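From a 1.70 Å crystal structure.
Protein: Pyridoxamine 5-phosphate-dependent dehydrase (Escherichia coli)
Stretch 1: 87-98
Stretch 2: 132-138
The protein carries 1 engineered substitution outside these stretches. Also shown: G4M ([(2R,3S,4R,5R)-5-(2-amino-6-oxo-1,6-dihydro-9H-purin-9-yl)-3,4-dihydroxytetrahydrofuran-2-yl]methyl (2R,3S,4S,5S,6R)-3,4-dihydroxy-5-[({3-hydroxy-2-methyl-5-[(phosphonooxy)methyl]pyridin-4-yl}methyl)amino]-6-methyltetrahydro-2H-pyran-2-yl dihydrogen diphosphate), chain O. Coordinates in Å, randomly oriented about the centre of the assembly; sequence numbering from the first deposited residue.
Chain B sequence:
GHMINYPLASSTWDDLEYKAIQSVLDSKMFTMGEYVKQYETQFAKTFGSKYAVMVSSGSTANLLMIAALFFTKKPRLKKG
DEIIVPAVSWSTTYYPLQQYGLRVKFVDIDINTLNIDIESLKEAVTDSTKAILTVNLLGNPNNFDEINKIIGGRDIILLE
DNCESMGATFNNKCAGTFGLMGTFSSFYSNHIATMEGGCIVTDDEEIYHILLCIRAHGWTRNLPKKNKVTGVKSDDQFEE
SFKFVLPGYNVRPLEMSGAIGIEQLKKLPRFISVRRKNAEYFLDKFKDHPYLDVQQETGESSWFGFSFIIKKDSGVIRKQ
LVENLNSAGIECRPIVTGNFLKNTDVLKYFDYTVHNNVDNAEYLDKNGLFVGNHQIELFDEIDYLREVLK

Stretch 1 87-98: AVSWSTTYYPLQ
Stretch 2 (132-138) ILTVNLL

Residues 87-90 run as an irregular lead-in to a helix that begins at Ser-91 and continues past Gln-98, kinked where the N of Pro-96 and of Leu-97 has no bond to the turn before; residues 132-135 are the end of a strand that started earlier. Helix and strand axes run nearly antiparallel, at 165°, and approach to 10.8 Å, a spacing that leaves side chains to fill the gap. The closest pair of CA atoms is that of Ser-89 and Val-135, 6.9 Å apart. No hydrogen bond crosses between the stretches, so the contact, 279 Å² in all, rests on apolar packing.

The strand sets the first rule by alternation. Leu-133 (phi/psi -96/94) and Val-135 (-140/123) point CA-to-CB toward the helix, while Thr-134 between them, chi1 p, points away and has its OG1 hydrogen-bonded elsewhere in the structure. The helix answers with a four-residue repeat: Thr-93 and Leu-97 both point toward the strand, and both take chi1 m, a common helical choice. Because the elements are antiparallel, Leu-97 reaches Leu-133 while Thr-93 meets both Leu-133 and Val-135.

Thr-93 touches both strand residues that face it. With chi1 at -59°, its methyl CG2 sits 3.5 Å from Leu-133 CD2 and 3.7 Å from Val-135 CG2. The same rotamer turns OG1 to the helix start, where Trp-90, the N-cap residue, gives a weak hydrogen bond from its N to Thr-93 OG1 at 3.5 Å; Thr-93 N in turn donates to Trp-90 O at 2.9 Å. One side chain thus packs by its methyl and bonds by its hydroxyl. Leu-133, chi1 t and chi2 p, also places CD2 4.2 Å from CD2 of Leu-97 (m, t).

Val-135, chi1 174°, sets CG2 against both Thr-93 CG2 (3.7 Å) and Ser-89 CB (3.9 Å), while CG1 also lies 3.8 Å from Ser-89 CB. Ser-89 (-175/-138, chi1 p) has CB as its closest atom to Val-135, and its OG donates a weak hydrogen bond to Trp-90 O at 3.3 Å.

Beyond the strand residues, Leu-137 (-76/131) still points toward stretch 1. Its chi1 of -144° lies between wells, with chi2 at 80°; CD1 rests 3.8 Å from both Val-88 O and Ser-89 CA, and CD2 is 4.0 Å from Val-88 CG1. The CA-to-CB bond of Val-88 (-129/129, chi1 t) points sideways to stretch 2, and the t rotamer brings CG1 to Leu-137.

Trp-90 (chi1 -173°, chi2 -105°) starts sideways, but its end leads away from the strand, and one ring face lies against the cofactor-derived G4M at C4L.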

ATOM      1  N   ALA B  87      -8.302 -21.644   8.237  1.00  5.26           N
ATOM      2  CA  ALA B  87      -7.482 -22.241   7.201  1.00  3.22           C
ATOM      3  C   ALA B  87      -7.807 -21.714   5.823  1.00  3.63           C
ATOM      4  O   ALA B  87      -7.077 -21.988   4.888  1.00 16.19           O
ATOM      5  CB  ALA B  87      -7.654 -23.777   7.213  1.00 11.29           C
ATOM      6  N   VAL B  88      -8.966 -21.081   5.663  1.00 11.97           N
ATOM      7  CA  VAL B  88      -9.345 -20.650   4.327  1.00 10.99           C
ATOM      8  C   VAL B  88      -9.722 -19.219   4.425  1.00 12.26           C
ATOM      9  O   VAL B  88     -10.516 -18.838   5.286  1.00 10.97           O
ATOM     10  CB  VAL B  88     -10.631 -21.354   3.810  1.00  6.63           C
ATOM     11  CG1 VAL B  88     -11.070 -20.776   2.388  1.00  5.20           C
ATOM     12  CG2 VAL B  88     -10.438 -22.894   3.806  1.00 16.17           C
ATOM     13  N   SER B  89      -9.133 -18.407   3.551  1.00  7.54           N
ATOM     14  CA  SER B  89      -9.516 -17.000   3.519  1.00  9.12           C
ATOM     15  C   SER B  89      -8.791 -16.355   2.364  1.00 12.11           C
ATOM     16  O   SER B  89      -8.662 -16.967   1.321  1.00 14.09           O
ATOM     17  CB  SER B  89      -9.285 -16.288   4.855  1.00 28.18           C
ATOM     18  OG  SER B  89      -7.926 -15.939   5.019  1.00 45.74           O
ATOM     19  N   TRP B  90      -8.275 -15.151   2.560  1.00 32.53           N
ATOM     20  CA  TRP B  90      -7.557 -14.482   1.489  1.00 16.70           C
ATOM     21  C   TRP B  90      -6.077 -14.377   1.873  1.00 10.50           C
ATOM     22  O   TRP B  90      -5.719 -14.377   3.046  1.00 14.84           O
ATOM     23  CB  TRP B  90      -8.203 -13.113   1.175  1.00 12.43           C
ATOM     24  CG  TRP B  90      -7.611 -12.431  -0.036  1.00 14.98           C
ATOM     25  CD1 TRP B  90      -6.765 -11.364  -0.032  1.00  3.52           C
ATOM     26  CD2 TRP B  90      -7.819 -12.791  -1.416  1.00 13.29           C
ATOM     27  NE1 TRP B  90      -6.438 -11.023  -1.345  1.00  4.18           N
ATOM     28  CE2 TRP B  90      -7.022 -11.924  -2.198  1.00 13.95           C
ATOM     29  CE3 TRP B  90      -8.571 -13.795  -2.062  1.00 11.46           C
ATOM     30  CZ2 TRP B  90      -6.992 -11.996  -3.588  1.00  6.08           C
ATOM     31  CZ3 TRP B  90      -8.509 -13.893  -3.458  1.00 14.16           C
ATOM     32  CH2 TRP B  90      -7.748 -12.974  -4.204  1.00 22.41           C
ATOM     33  N   SER B  91      -5.225 -14.313   0.868  1.00 14.48           N
ATOM     34  CA  SER B  91      -3.788 -14.324   1.084  1.00 12.15           C
ATOM     35  C   SER B  91      -3.339 -13.223   2.037  1.00 14.18           C
ATOM     36  O   SER B  91      -2.549 -13.433   2.971  1.00  9.01           O
ATOM     37  CB  SER B  91      -3.093 -14.183  -0.280  1.00  7.23           C
ATOM     38  OG  SER B  91      -3.368 -12.906  -0.856  1.00  5.83           O
ATOM     39  N   THR B  92      -3.847 -12.025   1.780  1.00  8.46           N
ATOM     40  CA  THR B  92      -3.532 -10.852   2.585  1.00  8.67           C
ATOM     41  C   THR B  92      -4.199 -10.812   3.961  1.00 13.72           C
ATOM     42  O   THR B  92      -3.969  -9.884   4.718  1.00 13.38           O
ATOM     43  CB  THR B  92      -3.627  -9.511   1.819  1.00 10.67           C
ATOM     44  OG1 THR B  92      -4.982  -9.270   1.423  1.00 10.10           O
ATOM     45  CG2 THR B  92      -2.705  -9.476   0.614  1.00  4.12           C
ATOM     46  N   THR B  93      -4.996 -11.828   4.295  1.00  6.64           N
ATOM     47  CA  THR B  93      -5.439 -12.010   5.672  1.00  1.97           C
ATOM     48  C   THR B  93      -4.167 -12.516   6.415  1.00  9.53           C
ATOM     49  O   THR B  93      -3.813 -12.050   7.522  1.00 11.84           O
ATOM     50  CB  THR B  93      -6.470 -13.110   5.811  1.00  6.75           C
ATOM     51  OG1 THR B  93      -7.595 -12.787   4.991  1.00  9.29           O
ATOM     52  CG2 THR B  93      -6.946 -13.148   7.268  1.00 17.22           C
ATOM     53  N   TYR B  94      -3.441 -13.415   5.759  1.00  8.03           N
ATOM     54  CA  TYR B  94      -2.236 -14.032   6.340  1.00  8.59           C
ATOM     55  C   TYR B  94      -0.875 -13.287   6.365  1.00 16.48           C
ATOM     56  O   TYR B  94      -0.099 -13.396   7.335  1.00 11.05           O
ATOM     57  CB  TYR B  94      -2.027 -15.378   5.643  1.00 10.29           C
ATOM     58  CG  TYR B  94      -3.241 -16.269   5.744  1.00 10.24           C
ATOM     59  CD1 TYR B  94      -3.702 -16.708   6.978  1.00 12.96           C
ATOM     60  CD2 TYR B  94      -3.940 -16.628   4.604  1.00  7.61           C
ATOM     61  CE1 TYR B  94      -4.854 -17.479   7.052  1.00 18.60           C
ATOM     62  CE2 TYR B  94      -5.054 -17.431   4.650  1.00  9.98           C
ATOM     63  CZ  TYR B  94      -5.490 -17.871   5.880  1.00  7.68           C
ATOM     64  OH  TYR B  94      -6.633 -18.654   5.928  1.00 11.72           O
ATOM     65  N   TYR B  95      -0.545 -12.584   5.283  1.00  7.90           N
ATOM     66  CA  TYR B  95       0.792 -11.978   5.166  1.00  2.76           C
ATOM     67  C   TYR B  95       1.197 -11.025   6.280  1.00  5.87           C
ATOM     68  O   TYR B  95       2.350 -11.056   6.739  1.00 11.14           O
ATOM     69  CB  TYR B  95       1.031 -11.368   3.781  1.00  3.32           C
ATOM     70  CG  TYR B  95       0.823 -12.282   2.543  1.00 24.61           C
ATOM     71  CD1 TYR B  95       1.089 -13.658   2.553  1.00 13.41           C
ATOM     72  CD2 TYR B  95       0.327 -11.743   1.364  1.00 13.12           C
ATOM     73  CE1 TYR B  95       0.896 -14.442   1.401  1.00 11.89           C
ATOM     74  CE2 TYR B  95       0.150 -12.504   0.232  1.00 24.09           C
ATOM     75  CZ  TYR B  95       0.415 -13.849   0.255  1.00 14.40           C
ATOM     76  OH  TYR B  95       0.273 -14.556  -0.926  1.00 18.07           O
ATOM     77  N   PRO B  96       0.307 -10.077   6.607  1.00  8.66           N
ATOM     78  CA  PRO B  96       0.667  -9.083   7.627  1.00 14.14           C
ATOM     79  C   PRO B  96       1.056  -9.858   8.902  1.00 22.40           C
ATOM     80  O   PRO B  96       1.789  -9.383   9.740  1.00 12.17           O
ATOM     81  CB  PRO B  96      -0.641  -8.290   7.848  1.00 11.49           C
ATOM     82  CG  PRO B  96      -1.460  -8.515   6.589  1.00 14.57           C
ATOM     83  CD  PRO B  96      -1.047  -9.880   6.052  1.00  8.49           C
ATOM     84  N   LEU B  97       0.566 -11.074   9.057  1.00 14.99           N
ATOM     85  CA  LEU B  97       0.844 -11.796  10.288  1.00 15.11           C
ATOM     86  C   LEU B  97       2.293 -12.145  10.270  1.00 12.43           C
ATOM     87  O   LEU B  97       3.026 -11.922  11.228  1.00 11.99           O
ATOM     88  CB  LEU B  97      -0.049 -13.039  10.395  1.00  7.55           C
ATOM     89  CG  LEU B  97      -1.570 -12.845  10.315  1.00 14.29           C
ATOM     90  CD1 LEU B  97      -2.252 -14.170  10.618  1.00 13.74           C
ATOM     91  CD2 LEU B  97      -2.064 -11.762  11.309  1.00  8.67           C
ATOM     92  N   GLN B  98       2.742 -12.637   9.127  1.00 16.09           N
ATOM     93  CA  GLN B  98       4.145 -13.025   9.001  1.00  9.18           C
ATOM     94  C   GLN B  98       4.997 -11.784   8.935  1.00 16.69           C
ATOM     95  O   GLN B  98       6.149 -11.819   9.319  1.00 18.92           O
ATOM     96  CB  GLN B  98       4.342 -13.731   7.669  1.00  1.37           C
ATOM     97  CG  GLN B  98       5.775 -14.201   7.384  1.00  9.20           C
ATOM     98  CD  GLN B  98       6.632 -13.160   6.659  1.00 14.88           C
ATOM     99  OE1 GLN B  98       6.139 -12.191   6.077  1.00 18.01           O
ATOM    100  NE2 GLN B  98       7.950 -13.328   6.770  1.00 12.68           N
ATOM    101  N   ILE B 132      -7.378 -13.606  17.968  1.00 13.82           N
ATOM    102  CA  ILE B 132      -8.118 -14.467  17.070  1.00 18.98           C
ATOM    103  C   ILE B 132      -8.534 -13.572  15.899  1.00 10.55           C
ATOM    104  O   ILE B 132      -9.328 -12.649  16.054  1.00 12.49           O
ATOM    105  CB  ILE B 132      -9.391 -15.024  17.735  1.00 49.17           C
ATOM    106  CG1 ILE B 132      -9.076 -15.589  19.120  1.00 67.48           C
ATOM    107  CG2 ILE B 132     -10.056 -16.098  16.842  1.00 13.07           C
ATOM    108  CD1 ILE B 132      -9.870 -16.837  19.439  1.00 14.48           C
ATOM    109  N   LEU B 133      -7.969 -13.852  14.735  1.00 11.08           N
ATOM    110  CA  LEU B 133      -8.307 -13.099  13.525  1.00 12.53           C
ATOM    111  C   LEU B 133      -9.393 -13.891  12.760  1.00 18.55           C
ATOM    112  O   LEU B 133      -9.120 -14.823  12.007  1.00  9.56           O
ATOM    113  CB  LEU B 133      -7.069 -12.884  12.647  1.00 16.89           C
ATOM    114  CG  LEU B 133      -7.377 -12.256  11.286  1.00 19.27           C
ATOM    115  CD1 LEU B 133      -8.154 -10.943  11.460  1.00  9.24           C
ATOM    116  CD2 LEU B 133      -6.139 -12.037  10.465  1.00 17.13           C
ATOM    117  N   THR B 134     -10.638 -13.536  13.032  1.00  7.80           N
ATOM    118  CA  THR B 134     -11.791 -14.173  12.427  1.00 13.20           C
ATOM    119  C   THR B 134     -11.890 -13.613  11.025  1.00 20.79           C
ATOM    120  O   THR B 134     -11.362 -12.541  10.735  1.00 13.13           O
ATOM    121  CB  THR B 134     -13.137 -13.905  13.213  1.00 12.24           C
ATOM    122  OG1 THR B 134     -13.519 -12.504  13.235  1.00 15.32           O
ATOM    123  CG2 THR B 134     -13.027 -14.442  14.641  1.00 10.72           C
ATOM    124  N   VAL B 135     -12.533 -14.366  10.154  1.00 11.52           N
ATOM    125  CA  VAL B 135     -12.745 -13.927   8.780  1.00  4.99           C
ATOM    126  C   VAL B 135     -14.166 -14.367   8.437  1.00  8.33           C
ATOM    127  O   VAL B 135     -14.485 -15.537   8.599  1.00 17.44           O
ATOM    128  CB  VAL B 135     -11.800 -14.664   7.804  1.00 14.76           C
ATOM    129  CG1 VAL B 135     -12.147 -14.301   6.342  1.00 18.44           C
ATOM    130  CG2 VAL B 135     -10.336 -14.361   8.129  1.00  9.87           C
ATOM    131  N   ASN B 136     -15.025 -13.422   8.049  1.00 11.74           N
ATOM    132  CA  ASN B 136     -16.421 -13.729   7.699  1.00  8.24           C
ATOM    133  C   ASN B 136     -16.435 -14.068   6.220  1.00 17.85           C
ATOM    134  O   ASN B 136     -16.372 -13.180   5.357  1.00 15.41           O
ATOM    135  CB  ASN B 136     -17.356 -12.548   8.019  1.00  4.98           C
ATOM    136  CG  ASN B 136     -17.310 -12.174   9.485  1.00 18.90           C
ATOM    137  OD1 ASN B 136     -17.507 -13.046  10.363  1.00  7.84           O
ATOM    138  ND2 ASN B 136     -16.936 -10.917   9.768  1.00 11.11           N
ATOM    139  N   LEU B 137     -16.438 -15.366   5.928  1.00  7.02           N
ATOM    140  CA  LEU B 137     -16.291 -15.825   4.567  1.00  5.88           C
ATOM    141  C   LEU B 137     -17.499 -15.706   3.662  1.00 12.73           C
ATOM    142  O   LEU B 137     -18.604 -16.149   3.983  1.00  9.08           O
ATOM    143  CB  LEU B 137     -15.683 -17.237   4.499  1.00  6.90           C
ATOM    144  CG  LEU B 137     -14.724 -17.469   3.319  1.00 14.49           C
ATOM    145  CD1 LEU B 137     -13.330 -16.892   3.615  1.00  6.52           C
ATOM    146  CD2 LEU B 137     -14.604 -18.966   3.003  1.00 17.08           C
ATOM    147  N   LEU B 138     -17.232 -15.137   2.502  1.00  5.93           N
ATOM    148  CA  LEU B 138     -18.189 -15.048   1.416  1.00 11.33           C
ATOM    149  C   LEU B 138     -19.475 -14.355   1.800  1.00 23.40           C
ATOM    150  O   LEU B 138     -20.518 -14.590   1.179  1.00  9.11           O
ATOM    151  CB  LEU B 138     -18.522 -16.456   0.924  1.00  8.94           C
ATOM    152  CG  LEU B 138     -18.206 -16.702  -0.540  1.00 16.03           C
ATOM    153  CD1 LEU B 138     -16.767 -16.299  -0.840  1.00 11.41           C
ATOM    154  CD2 LEU B 138     -18.496 -18.167  -0.880  1.00  5.00           C
TER
HETATM  155  OP3 G4M O 500      -8.777  -6.955  -2.726  1.00  7.62           O
HETATM  156  PL  G4M O 500      -8.501  -6.131  -1.400  1.00 10.56           P
HETATM  157  OP1 G4M O 500      -6.932  -5.769  -1.197  1.00  6.35           O
HETATM  158  OP2 G4M O 500      -9.355  -4.769  -1.447  1.00  3.48           O
HETATM  159  OP4 G4M O 500      -9.092  -6.965  -0.132  1.00  8.31           O
HETATM  160  C5B G4M O 500      -8.205  -8.011   0.145  1.00  5.88           C
HETATM  161  C5L G4M O 500      -8.968  -9.053   0.869  1.00  5.70           C
HETATM  162  C6L G4M O 500      -8.777  -9.205   2.236  1.00 17.07           C
HETATM  163  N1L G4M O 500      -9.402 -10.165   2.878  1.00 14.36           N
HETATM  164  C2L G4M O 500     -10.223 -11.012   2.295  1.00 10.40           C
HETATM  165  C2A G4M O 500     -10.861 -12.126   3.092  1.00  7.59           C
HETATM  166  C3L G4M O 500     -10.518 -10.921   0.938  1.00 14.71           C
HETATM  167  O3L G4M O 500     -11.314 -11.862   0.387  1.00  8.76           O
HETATM  168  C4L G4M O 500      -9.885  -9.873   0.196  1.00 10.48           C
HETATM  169  C4A G4M O 500     -10.098  -9.709  -1.180  1.00  7.30           C
HETATM  170  N4A G4M O 500     -10.820 -10.577  -1.823  1.00 12.08           N
HETATM  171  C4G G4M O 500     -11.118 -10.343  -3.191  1.00  9.47           C
HETATM  172  C5G G4M O 500     -11.230 -11.635  -3.966  1.00 25.21           C
HETATM  173  C6G G4M O 500     -12.163 -12.613  -3.253  1.00  8.42           C
HETATM  174  O5G G4M O 500     -11.880 -11.203  -5.157  1.00 12.38           O
HETATM  175  C3G G4M O 500     -10.027  -9.504  -3.878  1.00 15.33           C
HETATM  176  O3G G4M O 500     -10.538  -8.186  -4.039  1.00 21.39           O
HETATM  177  C2G G4M O 500      -9.733 -10.087  -5.291  1.00  5.78           C
HETATM  178  O2G G4M O 500      -9.018  -9.158  -6.111  1.00 18.11           O
HETATM  179  C1G G4M O 500     -11.018 -10.449  -5.998  1.00 12.17           C
HETATM  180  O1G G4M O 500     -10.650 -11.377  -7.010  1.00 10.75           O
HETATM  181  P2  G4M O 500     -11.385 -11.315  -8.420  1.00 15.44           P
HETATM  182  O3P G4M O 500     -12.985 -11.229  -8.205  1.00 18.10           O
HETATM  183  O4P G4M O 500     -11.122 -12.731  -9.165  1.00 17.39           O
HETATM  184  OPP G4M O 500     -10.737 -10.007  -9.105  1.00 22.70           O
HETATM  185  P   G4M O 500     -11.090  -9.863 -10.667  1.00 14.00           P
HETATM  186  O1P G4M O 500     -10.785 -11.096 -11.668  1.00 13.86           O
HETATM  187  O2P G4M O 500     -10.148  -8.634 -11.037  1.00 14.27           O
HETATM  188  O5' G4M O 500     -12.525  -9.218 -10.823  1.00  9.42           O
HETATM  189  C5' G4M O 500     -13.524 -10.211 -10.919  1.00 17.78           C
HETATM  190  C4' G4M O 500     -14.369  -9.884 -12.139  1.00 17.18           C
HETATM  191  O4' G4M O 500     -14.609  -8.446 -12.194  1.00 31.59           O
HETATM  192  C3' G4M O 500     -13.598 -10.244 -13.430  1.00 99.89           C
HETATM  193  O3' G4M O 500     -14.575 -10.625 -14.388  1.00 29.71           O
HETATM  194  C2' G4M O 500     -12.903  -8.918 -13.810  1.00 25.45           C
HETATM  195  O2' G4M O 500     -12.746  -8.875 -15.233  1.00 19.36           O
HETATM  196  C1' G4M O 500     -13.981  -7.928 -13.390  1.00 18.28           C
HETATM  197  N9  G4M O 500     -13.421  -6.597 -13.137  1.00 29.26           N
HETATM  198  C8  G4M O 500     -12.558  -6.274 -12.138  1.00 19.11           C
HETATM  199  N7  G4M O 500     -12.319  -4.979 -12.210  1.00 16.21           N
HETATM  200  C4  G4M O 500     -13.742  -5.460 -13.835  1.00 33.76           C
HETATM  201  C5  G4M O 500     -13.025  -4.399 -13.234  1.00 10.62           C
HETATM  202  C6  G4M O 500     -13.182  -3.065 -13.758  1.00  8.90           C
HETATM  203  O6  G4M O 500     -12.610  -2.089 -13.296  1.00 17.18           O
HETATM  204  N3  G4M O 500     -14.532  -5.218 -14.885  1.00 34.97           N
HETATM  205  C2  G4M O 500     -14.649  -3.990 -15.366  1.00 22.06           C
HETATM  206  N1  G4M O 500     -13.995  -2.913 -14.825  1.00 19.96           N
HETATM  207  N2  G4M O 500     -15.446  -3.777 -16.447  1.00  7.92           N